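Local coordinates for protein putative oxidoreductase YfjR (Streptomyces aurantiacus, PDB 4OQZ) that reduces imines to amines, probably with NADPH as the hydride donor, as an S-selective imine reductase built on a Rossmann fold, at residues 181-193 with 247-259. Residues are numbered along the deposited sequence; the frame is centred on the assembly and turned at random.
Sequences LSYWQAVALADAH and TNADSGVDTAFPR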
ATOM      1  N   LEU A 181       5.367  -4.101   3.737  1.00 31.93           N
ATOM      2  CA  LEU A 181       5.065  -5.309   4.482  1.00 32.10           C
ATOM      3  C   LEU A 181       4.052  -6.194   3.755  1.00 39.35           C
ATOM      4  O   LEU A 181       4.198  -7.424   3.808  1.00 43.37           O
ATOM      5  CB  LEU A 181       4.600  -4.988   5.903  1.00 32.93           C
ATOM      6  CG  LEU A 181       4.401  -6.207   6.857  1.00 38.77           C
ATOM      7  CD1 LEU A 181       5.683  -7.063   6.958  1.00 39.72           C
ATOM      8  CD2 LEU A 181       3.991  -5.762   8.221  1.00 40.99           C
ATOM      9  N   SER A 182       3.055  -5.573   3.033  1.00 35.77           N
ATOM     10  CA  SER A 182       2.065  -6.324   2.256  1.00 34.47           C
ATOM     11  C   SER A 182       2.777  -6.983   1.085  1.00 39.94           C
ATOM     12  O   SER A 182       2.423  -8.098   0.695  1.00 41.00           O
ATOM     13  CB  SER A 182       0.890  -5.455   1.835  1.00 33.08           C
ATOM     14  OG  SER A 182       1.209  -4.651   0.705  1.00 32.22           O
ATOM     15  N   TYR A 183       3.793  -6.303   0.546  1.00 36.52           N
ATOM     16  CA  TYR A 183       4.650  -6.892  -0.493  1.00 37.29           C
ATOM     17  C   TYR A 183       5.447  -8.062   0.097  1.00 40.85           C
ATOM     18  O   TYR A 183       5.512  -9.112  -0.534  1.00 41.58           O
ATOM     19  CB  TYR A 183       5.546  -5.853  -1.207  1.00 36.84           C
ATOM     20  CG  TYR A 183       6.374  -6.457  -2.331  1.00 38.82           C
ATOM     21  CD1 TYR A 183       5.781  -7.254  -3.309  1.00 40.88           C
ATOM     22  CD2 TYR A 183       7.749  -6.262  -2.393  1.00 39.51           C
ATOM     23  CE1 TYR A 183       6.524  -7.800  -4.347  1.00 42.65           C
ATOM     24  CE2 TYR A 183       8.520  -6.855  -3.401  1.00 41.42           C
ATOM     25  CZ  TYR A 183       7.901  -7.638  -4.367  1.00 48.60           C
ATOM     26  OH  TYR A 183       8.615  -8.219  -5.379  1.00 44.87           O
ATOM     27  N   TRP A 184       5.968  -7.944   1.341  1.00 39.91           N
ATOM     28  CA  TRP A 184       6.724  -9.071   1.937  1.00 40.92           C
ATOM     29  C   TRP A 184       5.766 -10.237   2.129  1.00 44.02           C
ATOM     30  O   TRP A 184       6.136 -11.367   1.863  1.00 44.00           O
ATOM     31  CB  TRP A 184       7.396  -8.730   3.278  1.00 41.63           C
ATOM     32  CG  TRP A 184       8.411  -7.615   3.330  1.00 41.79           C
ATOM     33  CD1 TRP A 184       8.857  -7.000   4.462  1.00 45.57           C
ATOM     34  CD2 TRP A 184       9.170  -7.050   2.245  1.00 39.86           C
ATOM     35  NE1 TRP A 184       9.784  -6.035   4.147  1.00 43.85           N
ATOM     36  CE2 TRP A 184      10.008  -6.054   2.796  1.00 43.67           C
ATOM     37  CE3 TRP A 184       9.171  -7.225   0.848  1.00 39.83           C
ATOM     38  CZ2 TRP A 184      10.860  -5.267   2.010  1.00 41.84           C
ATOM     39  CZ3 TRP A 184      10.033  -6.460   0.080  1.00 39.42           C
ATOM     40  CH2 TRP A 184      10.862  -5.496   0.661  1.00 40.05           C
ATOM     41  N   GLN A 185       4.490  -9.942   2.488  1.00 39.92           N
ATOM     42  CA  GLN A 185       3.456 -10.966   2.609  1.00 40.63           C
ATOM     43  C   GLN A 185       3.111 -11.662   1.262  1.00 42.46           C
ATOM     44  O   GLN A 185       2.888 -12.874   1.240  1.00 44.86           O
ATOM     45  CB  GLN A 185       2.196 -10.377   3.250  1.00 41.00           C
ATOM     46  CG  GLN A 185       1.138 -11.418   3.553  1.00 39.69           C
ATOM     47  CD  GLN A 185       1.439 -12.243   4.771  1.00 51.96           C
ATOM     48  OE1 GLN A 185       1.941 -11.746   5.789  1.00 50.27           O
ATOM     49  NE2 GLN A 185       1.132 -13.525   4.693  1.00 49.54           N
ATOM     50  N   ALA A 186       3.075 -10.890   0.162  1.00 36.88           N
ATOM     51  CA  ALA A 186       2.786 -11.352  -1.200  1.00 35.74           C
ATOM     52  C   ALA A 186       3.911 -12.262  -1.674  1.00 39.38           C
ATOM     53  O   ALA A 186       3.649 -13.342  -2.215  1.00 39.79           O
ATOM     54  CB  ALA A 186       2.670 -10.147  -2.137  1.00 33.92           C
ATOM     55  N   VAL A 187       5.163 -11.818  -1.477  1.00 37.26           N
ATOM     56  CA  VAL A 187       6.389 -12.606  -1.805  1.00 38.44           C
ATOM     57  C   VAL A 187       6.361 -13.945  -1.119  1.00 48.57           C
ATOM     58  O   VAL A 187       6.522 -14.968  -1.797  1.00 51.11           O
ATOM     59  CB  VAL A 187       7.713 -11.806  -1.635  1.00 41.16           C
ATOM     60  CG1 VAL A 187       8.954 -12.679  -1.857  1.00 41.84           C
ATOM     61  CG2 VAL A 187       7.751 -10.636  -2.617  1.00 38.51           C
ATOM     62  N   ALA A 188       6.056 -13.958   0.202  1.00 47.67           N
ATOM     63  CA  ALA A 188       5.990 -15.188   0.996  1.00 49.45           C
ATOM     64  C   ALA A 188       4.912 -16.150   0.505  1.00 52.27           C
ATOM     65  O   ALA A 188       5.194 -17.341   0.396  1.00 51.67           O
ATOM     66  CB  ALA A 188       5.819 -14.883   2.481  1.00 51.19           C
ATOM     67  N   LEU A 189       3.708 -15.649   0.140  1.00 47.92           N
ATOM     68  CA  LEU A 189       2.641 -16.529  -0.347  1.00 48.96           C
ATOM     69  C   LEU A 189       2.931 -17.118  -1.733  1.00 52.82           C
ATOM     70  O   LEU A 189       2.734 -18.311  -1.947  1.00 53.43           O
ATOM     71  CB  LEU A 189       1.258 -15.832  -0.313  1.00 47.67           C
ATOM     72  CG  LEU A 189       0.050 -16.648  -0.801  1.00 52.38           C
ATOM     73  CD1 LEU A 189      -0.320 -17.768   0.178  1.00 54.51           C
ATOM     74  CD2 LEU A 189      -1.136 -15.756  -1.027  1.00 53.99           C
ATOM     75  N   ALA A 190       3.358 -16.262  -2.669  1.00 50.32           N
ATOM     76  CA  ALA A 190       3.707 -16.614  -4.039  1.00 50.78           C
ATOM     77  C   ALA A 190       4.875 -17.614  -4.069  1.00 57.81           C
ATOM     78  O   ALA A 190       4.977 -18.399  -5.016  1.00 60.10           O
ATOM     79  CB  ALA A 190       4.066 -15.362  -4.811  1.00 49.45           C
ATOM     80  N   ASP A 191       5.735 -17.598  -3.028  1.00 54.01           N
ATOM     81  CA  ASP A 191       6.869 -18.528  -2.906  1.00 55.92           C
ATOM     82  C   ASP A 191       6.366 -19.958  -2.745  1.00 64.10           C
ATOM     83  O   ASP A 191       6.789 -20.827  -3.503  1.00 66.86           O
ATOM     84  CB  ASP A 191       7.781 -18.147  -1.734  1.00 57.55           C
ATOM     85  CG  ASP A 191       8.984 -19.055  -1.611  1.00 64.17           C
ATOM     86  OD1 ASP A 191       8.920 -20.030  -0.812  1.00 62.90           O
ATOM     87  OD2 ASP A 191       9.979 -18.813  -2.325  1.00 68.62           O
ATOM     88  N   ALA A 192       5.434 -20.198  -1.795  1.00 61.58           N
ATOM     89  CA  ALA A 192       4.829 -21.506  -1.540  1.00 63.95           C
ATOM     90  C   ALA A 192       4.071 -22.051  -2.766  1.00 70.18           C
ATOM     91  O   ALA A 192       3.534 -23.170  -2.713  1.00 72.24           O
ATOM     92  CB  ALA A 192       3.911 -21.433  -0.330  1.00 64.88           C
ATOM     93  N   HIS A 193       4.088 -21.278  -3.885  1.00 65.23           N
ATOM     94  CA  HIS A 193       3.438 -21.603  -5.155  1.00 64.81           C
ATOM     95  C   HIS A 193       4.327 -21.519  -6.419  1.00 68.51           C
ATOM     96  O   HIS A 193       3.803 -21.469  -7.530  1.00 68.31           O
ATOM     97  CB  HIS A 193       2.170 -20.773  -5.315  1.00 63.06           C
ATOM     98  CG  HIS A 193       1.116 -21.087  -4.302  1.00 67.39           C
ATOM     99  ND1 HIS A 193       0.883 -20.252  -3.226  1.00 68.41           N
ATOM    100  CD2 HIS A 193       0.239 -22.116  -4.258  1.00 71.09           C
ATOM    101  CE1 HIS A 193      -0.120 -20.798  -2.561  1.00 69.26           C
ATOM    102  NE2 HIS A 193      -0.534 -21.928  -3.137  1.00 71.26           N
ATOM    103  N   THR A 247      -5.912 -18.714   2.405  1.00 54.94           N
ATOM    104  CA  THR A 247      -4.915 -18.993   1.360  1.00 52.59           C
ATOM    105  C   THR A 247      -3.503 -19.087   1.954  1.00 55.67           C
ATOM    106  O   THR A 247      -2.722 -19.963   1.564  1.00 57.00           O
ATOM    107  CB  THR A 247      -4.997 -17.886   0.285  1.00 56.87           C
ATOM    108  OG1 THR A 247      -6.319 -17.833  -0.244  1.00 56.34           O
ATOM    109  CG2 THR A 247      -4.019 -18.083  -0.848  1.00 57.03           C
ATOM    110  N   ASN A 248      -3.168 -18.159   2.853  1.00 50.71           N
ATOM    111  CA  ASN A 248      -1.869 -18.103   3.502  1.00 52.43           C
ATOM    112  C   ASN A 248      -1.729 -19.251   4.503  1.00 62.01           C
ATOM    113  O   ASN A 248      -0.684 -19.906   4.546  1.00 62.05           O
ATOM    114  CB  ASN A 248      -1.653 -16.742   4.156  1.00 52.44           C
ATOM    115  CG  ASN A 248      -1.334 -15.665   3.171  1.00 63.33           C
ATOM    116  OD1 ASN A 248      -0.188 -15.476   2.765  1.00 55.50           O
ATOM    117  ND2 ASN A 248      -2.343 -14.945   2.742  1.00 59.40           N
ATOM    118  N   ALA A 249      -2.811 -19.536   5.257  1.00 62.46           N
ATOM    119  CA  ALA A 249      -2.845 -20.623   6.241  1.00 66.43           C
ATOM    120  C   ALA A 249      -2.758 -21.992   5.549  1.00 74.90           C
ATOM    121  O   ALA A 249      -2.130 -22.903   6.086  1.00 77.94           O
ATOM    122  CB  ALA A 249      -4.109 -20.531   7.085  1.00 68.69           C
ATOM    123  N   ASP A 250      -3.372 -22.123   4.347  1.00 71.32           N
ATOM    124  CA  ASP A 250      -3.362 -23.362   3.559  1.00 72.25           C
ATOM    125  C   ASP A 250      -1.962 -23.693   3.035  1.00 74.48           C
ATOM    126  O   ASP A 250      -1.615 -24.866   2.942  1.00 76.00           O
ATOM    127  CB  ASP A 250      -4.349 -23.282   2.376  1.00 71.57           C
ATOM    128  CG  ASP A 250      -5.828 -23.377   2.717  1.00 80.86           C
ATOM    129  OD1 ASP A 250      -6.157 -23.822   3.841  1.00 82.26           O
ATOM    130  OD2 ASP A 250      -6.658 -23.021   1.850  1.00 89.30           O
ATOM    131  N   SER A 251      -1.182 -22.654   2.676  1.00 67.57           N
ATOM    132  CA  SER A 251       0.160 -22.741   2.121  1.00 66.95           C
ATOM    133  C   SER A 251       1.255 -22.851   3.192  1.00 73.80           C
ATOM    134  O   SER A 251       2.428 -22.983   2.850  1.00 74.56           O
ATOM    135  CB  SER A 251       0.427 -21.525   1.243  1.00 67.97           C
ATOM    136  OG  SER A 251      -0.639 -21.299   0.339  1.00 77.81           O
ATOM    137  N   GLY A 252       0.869 -22.793   4.466  1.00 71.47           N
ATOM    138  CA  GLY A 252       1.796 -22.843   5.592  1.00 73.37           C
ATOM    139  C   GLY A 252       2.443 -21.501   5.884  1.00 74.84           C
ATOM    140  O   GLY A 252       3.251 -21.391   6.810  1.00 76.12           O
ATOM    141  N   VAL A 253       2.090 -20.466   5.090  1.00 68.03           N
ATOM    142  CA  VAL A 253       2.596 -19.093   5.203  1.00 65.45           C
ATOM    143  C   VAL A 253       1.988 -18.435   6.458  1.00 70.30           C
ATOM    144  O   VAL A 253       0.849 -18.728   6.815  1.00 71.44           O
ATOM    145  CB  VAL A 253       2.295 -18.277   3.896  1.00 65.11           C
ATOM    146  CG1 VAL A 253       2.807 -16.845   3.985  1.00 62.44           C
ATOM    147  CG2 VAL A 253       2.878 -18.965   2.664  1.00 64.51           C
ATOM    148  N   ASP A 254       2.755 -17.549   7.112  1.00 66.62           N
ATOM    149  CA  ASP A 254       2.357 -16.775   8.292  1.00 67.11           C
ATOM    150  C   ASP A 254       1.144 -15.860   7.999  1.00 65.33           C
ATOM    151  O   ASP A 254       1.149 -15.119   7.014  1.00 62.72           O
ATOM    152  CB  ASP A 254       3.570 -15.963   8.789  1.00 69.18           C
ATOM    153  CG  ASP A 254       3.401 -15.280  10.129  1.00 78.54           C
ATOM    154  OD1 ASP A 254       3.395 -15.996  11.167  1.00 82.72           O
ATOM    155  OD2 ASP A 254       3.358 -14.023  10.152  1.00 72.56           O
ATOM    156  N   THR A 255       0.100 -15.937   8.845  1.00 61.78           N
ATOM    157  CA  THR A 255      -1.138 -15.153   8.725  1.00 59.80           C
ATOM    158  C   THR A 255      -1.223 -13.944   9.671  1.00 62.41           C
ATOM    159  O   THR A 255      -2.292 -13.341   9.740  1.00 60.98           O
ATOM    160  CB  THR A 255      -2.394 -16.044   8.876  1.00 72.39           C
ATOM    161  OG1 THR A 255      -2.406 -16.689  10.158  1.00 77.39           O
ATOM    162  CG2 THR A 255      -2.543 -17.053   7.764  1.00 71.15           C
ATOM    163  N   ALA A 256      -0.117 -13.558  10.358  1.00 59.81           N
ATOM    164  CA  ALA A 256      -0.106 -12.422  11.301  1.00 60.81           C
ATOM    165  C   ALA A 256      -0.517 -11.068  10.698  1.00 61.78           C
ATOM    166  O   ALA A 256      -1.421 -10.427  11.234  1.00 62.98           O
ATOM    167  CB  ALA A 256       1.230 -12.324  12.039  1.00 63.02           C
ATOM    168  N   PHE A 257       0.121 -10.640   9.593  1.00 55.30           N
ATOM    169  CA  PHE A 257      -0.236  -9.384   8.903  1.00 51.72           C
ATOM    170  C   PHE A 257      -1.651  -9.444   8.298  1.00 54.66           C
ATOM    171  O   PHE A 257      -2.431  -8.549   8.614  1.00 55.56           O
ATOM    172  CB  PHE A 257       0.823  -8.973   7.873  1.00 49.77           C
ATOM    173  CG  PHE A 257       0.512  -7.692   7.134  1.00 47.58           C
ATOM    174  CD1 PHE A 257       0.374  -6.491   7.819  1.00 51.30           C
ATOM    175  CD2 PHE A 257       0.407  -7.680   5.752  1.00 45.29           C
ATOM    176  CE1 PHE A 257       0.088  -5.303   7.131  1.00 49.69           C
ATOM    177  CE2 PHE A 257       0.120  -6.497   5.072  1.00 45.66           C
ATOM    178  CZ  PHE A 257      -0.007  -5.312   5.760  1.00 44.36           C
ATOM    179  N   PRO A 258      -2.064 -10.503   7.539  1.00 50.96           N
ATOM    180  CA  PRO A 258      -3.445 -10.535   7.032  1.00 49.05           C
ATOM    181  C   PRO A 258      -4.503 -10.663   8.121  1.00 49.23           C
ATOM    182  O   PRO A 258      -5.598 -10.166   7.917  1.00 45.42           O
ATOM    183  CB  PRO A 258      -3.461 -11.759   6.110  1.00 51.44           C
ATOM    184  CG  PRO A 258      -2.036 -12.022   5.778  1.00 56.07           C
ATOM    185  CD  PRO A 258      -1.309 -11.677   7.038  1.00 53.36           C
ATOM    186  N   ARG A 259      -4.228 -11.343   9.266  1.00 48.80           N
ATOM    187  CA  ARG A 259      -5.285 -11.388  10.268  1.00 51.03           C
ATOM    188  C   ARG A 259      -5.468 -10.045  10.947  1.00 56.13           C
ATOM    189  O   ARG A 259      -6.594  -9.650  11.186  1.00 58.63           O
ATOM    190  CB  ARG A 259      -5.239 -12.604  11.233  1.00 55.85           C
ATOM    191  CG  ARG A 259      -4.000 -12.764  12.100  1.00 66.16           C
ATOM    192  CD  ARG A 259      -4.099 -13.984  13.028  1.00 77.76           C
ATOM    193  NE  ARG A 259      -4.116 -15.270  12.316  1.00 81.55           N
ATOM    194  CZ  ARG A 259      -5.217 -15.943  11.975  1.00 93.21           C
ATOM    195  NH1 ARG A 259      -5.122 -17.104  11.342  1.00 73.21           N
ATOM    196  NH2 ARG A 259      -6.419 -15.469  12.286  1.00 83.35           N
TER
HETATM  197  O   HOH W   1       2.366 -12.246   8.564  1.00 49.91           O
HETATM  198  O   HOH W   2      -2.950 -22.723  -1.368  1.00 55.11           O
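Gln-185, Phe-257 and Leu-189 illustrate how helix 163-191 closes over the link between helices 234-250 and 256-269 in the C-terminal helical domain. With CG anti to the backbone N (chi1 -173°) and a bend at chi2, Gln-185 turns its amide into the link. Gln-185 NE2 makes a nearly straight 2.8 Å bond to Asp-254 O and a second, 3.0 Å, to Asn-248 OD1, which it meets from above the carbonyl plane; Asn-248 ND2 is held by Val-244 O. A water lies 2.9 Å from Gln-185 OE1 and accepts from Phe-257 N; Gln-185 CD lies 3.6 Å from Pro-258 CG. Phe-257 lays one ring face under Leu-181 CG, a CH-pi contact, while its CE2 comes to 3.4 Å from Ser-182 CA. One turn beyond Gln-185, Leu-189 sets CD2 3.7 Å from Thr-247 CG2, and Val-253, just past a Schellman motif at Gly-252, packs CG1 on Ala-188 CB. Were this glutamine an alanine, Asp-254 O and Asn-248 OD1 would probably both lose this donor, with a gap beside Pro-258. Thus an amide doubly bonded at its NH2 and met by water at its oxygen fixes the link's course, with Leu-181/Phe-257 and Leu-189/Val-253 packed on either side.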